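Local coordinates for hypothetical protein PA2201 (Pseudomonas aeruginosa, PDB 2FEF), which is of unknown function but probably acts as an immunity protein against a PoNe-type DNase toxin, at residues B[82-94]-B[248-260]. Numbering follows the deposited sequence.
Sequences NASTLLLKAIDRG and TGPYAWGWWAMEV
The C-terminal end of helix 66-93, in the N-terminal region of this all-helical protein, packs against the loop leading into helix 258-267 of the PoNi-like C-terminal region. W256 NE1 donates to D92 OD1 at 2.8 Å, with an N-H...O angle of 158°. The oxygen lies near the ring plane, and the carboxylate is turned 50° from it. I91 CG2 sits over the five-membered ring of W256 in a CH-pi contact, 3.9 Å from its centroid. W255 CD1 lies against the opposite face. L88 CD1 meets the ring edge, 3.7 Å from W256 CD1. L88 has CG anti to the backbone N (chi1 179°), which sends its methyls into the loop; L88 CD2 comes 3.4 Å from P250 O. M258, a selenomethionine, brings CE to 4.0 Å from I91 CD1. At the other end, T85 OG1 lies 2.7 Å from Y251 O. A water joins D92 OD1 to W255 N. The Y251 hydroxyl hydrogen-bonds D50 of the second subunit. D92 therefore links the indole directly, the W255 backbone through water, and R31 through a salt bridge from OD2; the R31 pairing would be expected to favour its charged form.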
loop_
_atom_site.group_PDB
_atom_site.type_symbol
_atom_site.label_atom_id
_atom_site.label_comp_id
_atom_site.label_asym_id
_atom_site.label_seq_id
_atom_site.Cartn_x
_atom_site.Cartn_y
_atom_site.Cartn_z
ATOM N N ASN B 82 3.965 -8.562 -8.296
ATOM C CA ASN B 82 4.885 -7.590 -7.691
ATOM C C ASN B 82 6.311 -8.111 -7.644
ATOM O O ASN B 82 7.288 -7.342 -7.808
ATOM C CB ASN B 82 4.426 -7.244 -6.257
ATOM C CG ASN B 82 3.078 -6.502 -6.203
ATOM O OD1 ASN B 82 2.578 -5.915 -7.197
ATOM N ND2 ASN B 82 2.477 -6.534 -5.019
ATOM N N ALA B 83 6.454 -9.417 -7.399
ATOM C CA ALA B 83 7.791 -10.031 -7.457
ATOM C C ALA B 83 8.334 -10.029 -8.879
ATOM O O ALA B 83 9.522 -9.809 -9.072
ATOM C CB ALA B 83 7.801 -11.475 -6.877
ATOM N N SER B 84 7.495 -10.280 -9.872
ATOM C CA SER B 84 7.943 -10.114 -11.281
ATOM C C SER B 84 8.411 -8.662 -11.597
ATOM O O SER B 84 9.379 -8.477 -12.318
ATOM C CB SER B 84 6.822 -10.528 -12.255
ATOM O OG SER B 84 6.741 -11.953 -12.310
ATOM N N THR B 85 7.682 -7.663 -11.095
ATOM C CA THR B 85 8.057 -6.250 -11.307
ATOM C C THR B 85 9.337 -5.954 -10.567
ATOM O O THR B 85 10.221 -5.318 -11.102
ATOM C CB THR B 85 6.910 -5.285 -10.940
ATOM O OG1 THR B 85 5.704 -5.756 -11.558
ATOM C CG2 THR B 85 7.218 -3.889 -11.426
ATOM N N LEU B 86 9.482 -6.485 -9.362
ATOM C CA LEU B 86 10.750 -6.325 -8.639
ATOM C C LEU B 86 11.904 -6.860 -9.473
ATOM O O LEU B 86 12.955 -6.215 -9.586
ATOM C CB LEU B 86 10.692 -7.059 -7.282
ATOM C CG LEU B 86 11.804 -6.601 -6.323
ATOM C CD1 LEU B 86 11.537 -5.237 -5.707
ATOM C CD2 LEU B 86 12.017 -7.655 -5.203
ATOM N N LEU B 87 11.715 -8.051 -10.060
ATOM C CA LEU B 87 12.779 -8.648 -10.892
ATOM C C LEU B 87 13.125 -7.708 -12.056
ATOM O O LEU B 87 14.288 -7.407 -12.298
ATOM C CB LEU B 87 12.345 -10.041 -11.404
ATOM C CG LEU B 87 13.385 -10.742 -12.316
ATOM C CD1 LEU B 87 14.714 -10.833 -11.670
ATOM C CD2 LEU B 87 12.852 -12.131 -12.650
ATOM N N LEU B 88 12.104 -7.230 -12.750
ATOM C CA LEU B 88 12.302 -6.285 -13.838
ATOM C C LEU B 88 13.076 -5.037 -13.396
ATOM O O LEU B 88 14.044 -4.644 -14.041
ATOM C CB LEU B 88 10.935 -5.927 -14.469
ATOM C CG LEU B 88 11.050 -4.913 -15.612
ATOM C CD1 LEU B 88 11.866 -5.482 -16.798
ATOM C CD2 LEU B 88 9.666 -4.461 -16.024
ATOM N N LYS B 89 12.663 -4.409 -12.298
ATOM C CA LYS B 89 13.392 -3.250 -11.801
ATOM C C LYS B 89 14.863 -3.579 -11.497
ATOM O O LYS B 89 15.769 -2.764 -11.729
ATOM C CB LYS B 89 12.697 -2.750 -10.539
ATOM C CG LYS B 89 11.310 -2.192 -10.849
ATOM C CD LYS B 89 11.414 -0.816 -11.529
ATOM C CE LYS B 89 10.085 -0.471 -12.183
ATOM N NZ LYS B 89 10.247 0.829 -12.915
ATOM N N ALA B 90 15.106 -4.774 -10.952
ATOM C CA ALA B 90 16.473 -5.186 -10.633
ATOM C C ALA B 90 17.327 -5.359 -11.924
ATOM O O ALA B 90 18.505 -5.014 -11.954
ATOM C CB ALA B 90 16.427 -6.480 -9.837
ATOM N N ILE B 91 16.732 -5.896 -12.977
ATOM C CA ILE B 91 17.388 -5.944 -14.295
ATOM C C ILE B 91 17.763 -4.526 -14.793
ATOM O O ILE B 91 18.942 -4.241 -15.168
ATOM C CB ILE B 91 16.498 -6.659 -15.382
ATOM C CG1 ILE B 91 16.164 -8.101 -14.936
ATOM C CG2 ILE B 91 17.295 -6.667 -16.759
ATOM C CD1 ILE B 91 15.080 -8.779 -15.770
ATOM N N ASP B 92 16.779 -3.626 -14.796
ATOM C CA ASP B 92 17.049 -2.199 -15.153
ATOM C C ASP B 92 18.231 -1.608 -14.375
ATOM O O ASP B 92 19.088 -0.904 -14.933
ATOM C CB ASP B 92 15.826 -1.336 -14.829
ATOM C CG ASP B 92 14.710 -1.427 -15.866
ATOM O OD1 ASP B 92 14.878 -2.082 -16.915
ATOM O OD2 ASP B 92 13.615 -0.843 -15.583
ATOM N N ARG B 93 18.286 -1.924 -13.078
ATOM C CA ARG B 93 19.238 -1.298 -12.163
ATOM C C ARG B 93 20.669 -1.779 -12.384
ATOM O O ARG B 93 21.613 -1.148 -11.904
ATOM C CB ARG B 93 18.845 -1.557 -10.699
ATOM C CG ARG B 93 19.764 -0.841 -9.675
ATOM C CD ARG B 93 19.715 0.671 -9.846
ATOM N NE ARG B 93 20.651 1.363 -8.942
ATOM C CZ ARG B 93 21.965 1.448 -9.131
ATOM N NH1 ARG B 93 22.530 0.909 -10.221
ATOM N NH2 ARG B 93 22.719 2.094 -8.225
ATOM N N GLY B 94 20.830 -2.908 -13.069
ATOM C CA GLY B 94 22.177 -3.441 -13.331
ATOM C C GLY B 94 22.628 -4.478 -12.311
ATOM O O GLY B 94 23.806 -4.823 -12.279
ATOM N N THR B 248 2.794 -4.888 -24.962
ATOM C CA THR B 248 3.808 -4.377 -24.022
ATOM C C THR B 248 3.544 -5.002 -22.647
ATOM O O THR B 248 2.424 -5.473 -22.364
ATOM C CB THR B 248 3.777 -2.827 -23.913
ATOM O OG1 THR B 248 2.506 -2.425 -23.367
ATOM C CG2 THR B 248 4.016 -2.170 -25.314
ATOM N N GLY B 249 4.557 -5.019 -21.805
ATOM C CA GLY B 249 4.438 -5.629 -20.464
ATOM C C GLY B 249 5.271 -4.803 -19.500
ATOM O O GLY B 249 6.379 -5.211 -19.137
ATOM N N PRO B 250 4.757 -3.626 -19.085
ATOM C CA PRO B 250 5.565 -2.769 -18.214
ATOM C C PRO B 250 5.773 -3.377 -16.819
ATOM O O PRO B 250 6.639 -2.917 -16.090
ATOM C CB PRO B 250 4.725 -1.494 -18.100
ATOM C CG PRO B 250 3.311 -1.957 -18.301
ATOM C CD PRO B 250 3.447 -3.011 -19.387
ATOM N N TYR B 251 5.000 -4.400 -16.456
ATOM C CA TYR B 251 5.151 -5.025 -15.131
ATOM C C TYR B 251 6.139 -6.195 -15.083
ATOM O O TYR B 251 6.473 -6.664 -13.970
ATOM C CB TYR B 251 3.782 -5.476 -14.543
ATOM C CG TYR B 251 2.868 -4.317 -14.243
ATOM C CD1 TYR B 251 2.913 -3.693 -12.990
ATOM C CD2 TYR B 251 1.961 -3.827 -15.219
ATOM C CE1 TYR B 251 2.069 -2.621 -12.689
ATOM C CE2 TYR B 251 1.133 -2.713 -14.937
ATOM C CZ TYR B 251 1.195 -2.138 -13.670
ATOM O OH TYR B 251 0.396 -1.080 -13.323
ATOM N N ALA B 252 6.582 -6.716 -16.242
ATOM C CA ALA B 252 7.463 -7.900 -16.217
ATOM C C ALA B 252 8.548 -7.897 -17.297
ATOM O O ALA B 252 9.594 -8.489 -17.117
ATOM C CB ALA B 252 6.656 -9.189 -16.312
ATOM N N TRP B 253 8.271 -7.236 -18.413
ATOM C CA TRP B 253 9.075 -7.430 -19.653
ATOM C C TRP B 253 9.802 -6.134 -20.022
ATOM O O TRP B 253 11.049 -6.106 -20.193
ATOM C CB TRP B 253 8.074 -7.928 -20.714
ATOM C CG TRP B 253 8.518 -8.025 -22.148
ATOM C CD1 TRP B 253 9.780 -8.215 -22.628
ATOM C CD2 TRP B 253 7.665 -7.933 -23.273
ATOM N NE1 TRP B 253 9.764 -8.266 -24.015
ATOM C CE2 TRP B 253 8.471 -8.096 -24.432
ATOM C CE3 TRP B 253 6.286 -7.714 -23.430
ATOM C CZ2 TRP B 253 7.939 -8.048 -25.721
ATOM C CZ3 TRP B 253 5.768 -7.673 -24.724
ATOM C CH2 TRP B 253 6.589 -7.855 -25.834
ATOM N N GLY B 254 9.027 -5.052 -20.101
ATOM C CA GLY B 254 9.555 -3.694 -20.279
ATOM C C GLY B 254 10.424 -3.524 -21.524
ATOM O O GLY B 254 10.026 -3.869 -22.647
ATOM N N TRP B 255 11.624 -3.003 -21.294
ATOM C CA TRP B 255 12.596 -2.649 -22.331
ATOM C C TRP B 255 13.262 -3.858 -22.999
ATOM O O TRP B 255 13.813 -3.750 -24.088
ATOM C CB TRP B 255 13.664 -1.822 -21.618
ATOM C CG TRP B 255 14.801 -1.248 -22.401
ATOM C CD1 TRP B 255 16.062 -1.743 -22.502
ATOM C CD2 TRP B 255 14.779 -0.025 -23.120
ATOM N NE1 TRP B 255 16.841 -0.901 -23.246
ATOM C CE2 TRP B 255 16.074 0.178 -23.634
ATOM C CE3 TRP B 255 13.791 0.937 -23.361
ATOM C CZ2 TRP B 255 16.401 1.290 -24.407
ATOM C CZ3 TRP B 255 14.124 2.053 -24.122
ATOM C CH2 TRP B 255 15.417 2.217 -24.638
ATOM N N TRP B 256 13.235 -5.006 -22.328
ATOM C CA TRP B 256 14.201 -6.067 -22.610
ATOM C C TRP B 256 13.748 -7.118 -23.597
ATOM O O TRP B 256 12.708 -7.722 -23.434
ATOM C CB TRP B 256 14.625 -6.737 -21.283
ATOM C CG TRP B 256 15.201 -5.690 -20.386
ATOM C CD1 TRP B 256 14.636 -5.164 -19.256
ATOM C CD2 TRP B 256 16.418 -4.991 -20.599
ATOM N NE1 TRP B 256 15.438 -4.171 -18.756
ATOM C CE2 TRP B 256 16.548 -4.050 -19.554
ATOM C CE3 TRP B 256 17.414 -5.060 -21.589
ATOM C CZ2 TRP B 256 17.633 -3.188 -19.453
ATOM C CZ3 TRP B 256 18.497 -4.196 -21.496
ATOM C CH2 TRP B 256 18.602 -3.275 -20.433
ATOM N N ALA B 257 14.586 -7.366 -24.603
ATOM C CA ALA B 257 14.391 -8.499 -25.494
ATOM C C ALA B 257 14.816 -9.777 -24.800
ATOM O O ALA B 257 15.816 -10.391 -25.166
ATOM C CB ALA B 257 15.224 -8.304 -26.803
HETATM N N MSE B 258 14.018 -10.197 -23.824
HETATM C CA MSE B 258 14.288 -11.384 -22.993
HETATM C C MSE B 258 14.219 -12.638 -23.812
HETATM O O MSE B 258 14.950 -13.589 -23.546
HETATM C CB MSE B 258 13.146 -11.505 -21.967
HETATM C CG MSE B 258 13.240 -10.447 -20.990
HETATM SE SE MSE B 258 11.796 -10.748 -19.682
HETATM C CE MSE B 258 12.354 -9.247 -18.618
ATOM N N GLU B 259 13.320 -12.647 -24.801
ATOM C CA GLU B 259 13.169 -13.809 -25.664
ATOM C C GLU B 259 14.432 -14.051 -26.526
ATOM O O GLU B 259 14.941 -15.167 -26.566
ATOM C CB GLU B 259 11.886 -13.752 -26.509
ATOM C CG GLU B 259 11.795 -12.826 -27.758
ATOM C CD GLU B 259 11.846 -11.345 -27.469
ATOM O OE1 GLU B 259 12.845 -10.897 -26.858
ATOM O OE2 GLU B 259 10.968 -10.590 -27.939
ATOM N N VAL B 260 14.912 -13.008 -27.184
ATOM C CA VAL B 260 16.136 -13.106 -28.025
ATOM C C VAL B 260 17.347 -13.499 -27.157
ATOM O O VAL B 260 18.154 -14.367 -27.534
ATOM C CB VAL B 260 16.421 -11.787 -28.786
ATOM C CG1 VAL B 260 17.665 -11.914 -29.714
ATOM C CG2 VAL B 260 15.217 -11.369 -29.603
HETATM O O HOH W 1 12.423 -2.218 -18.516
#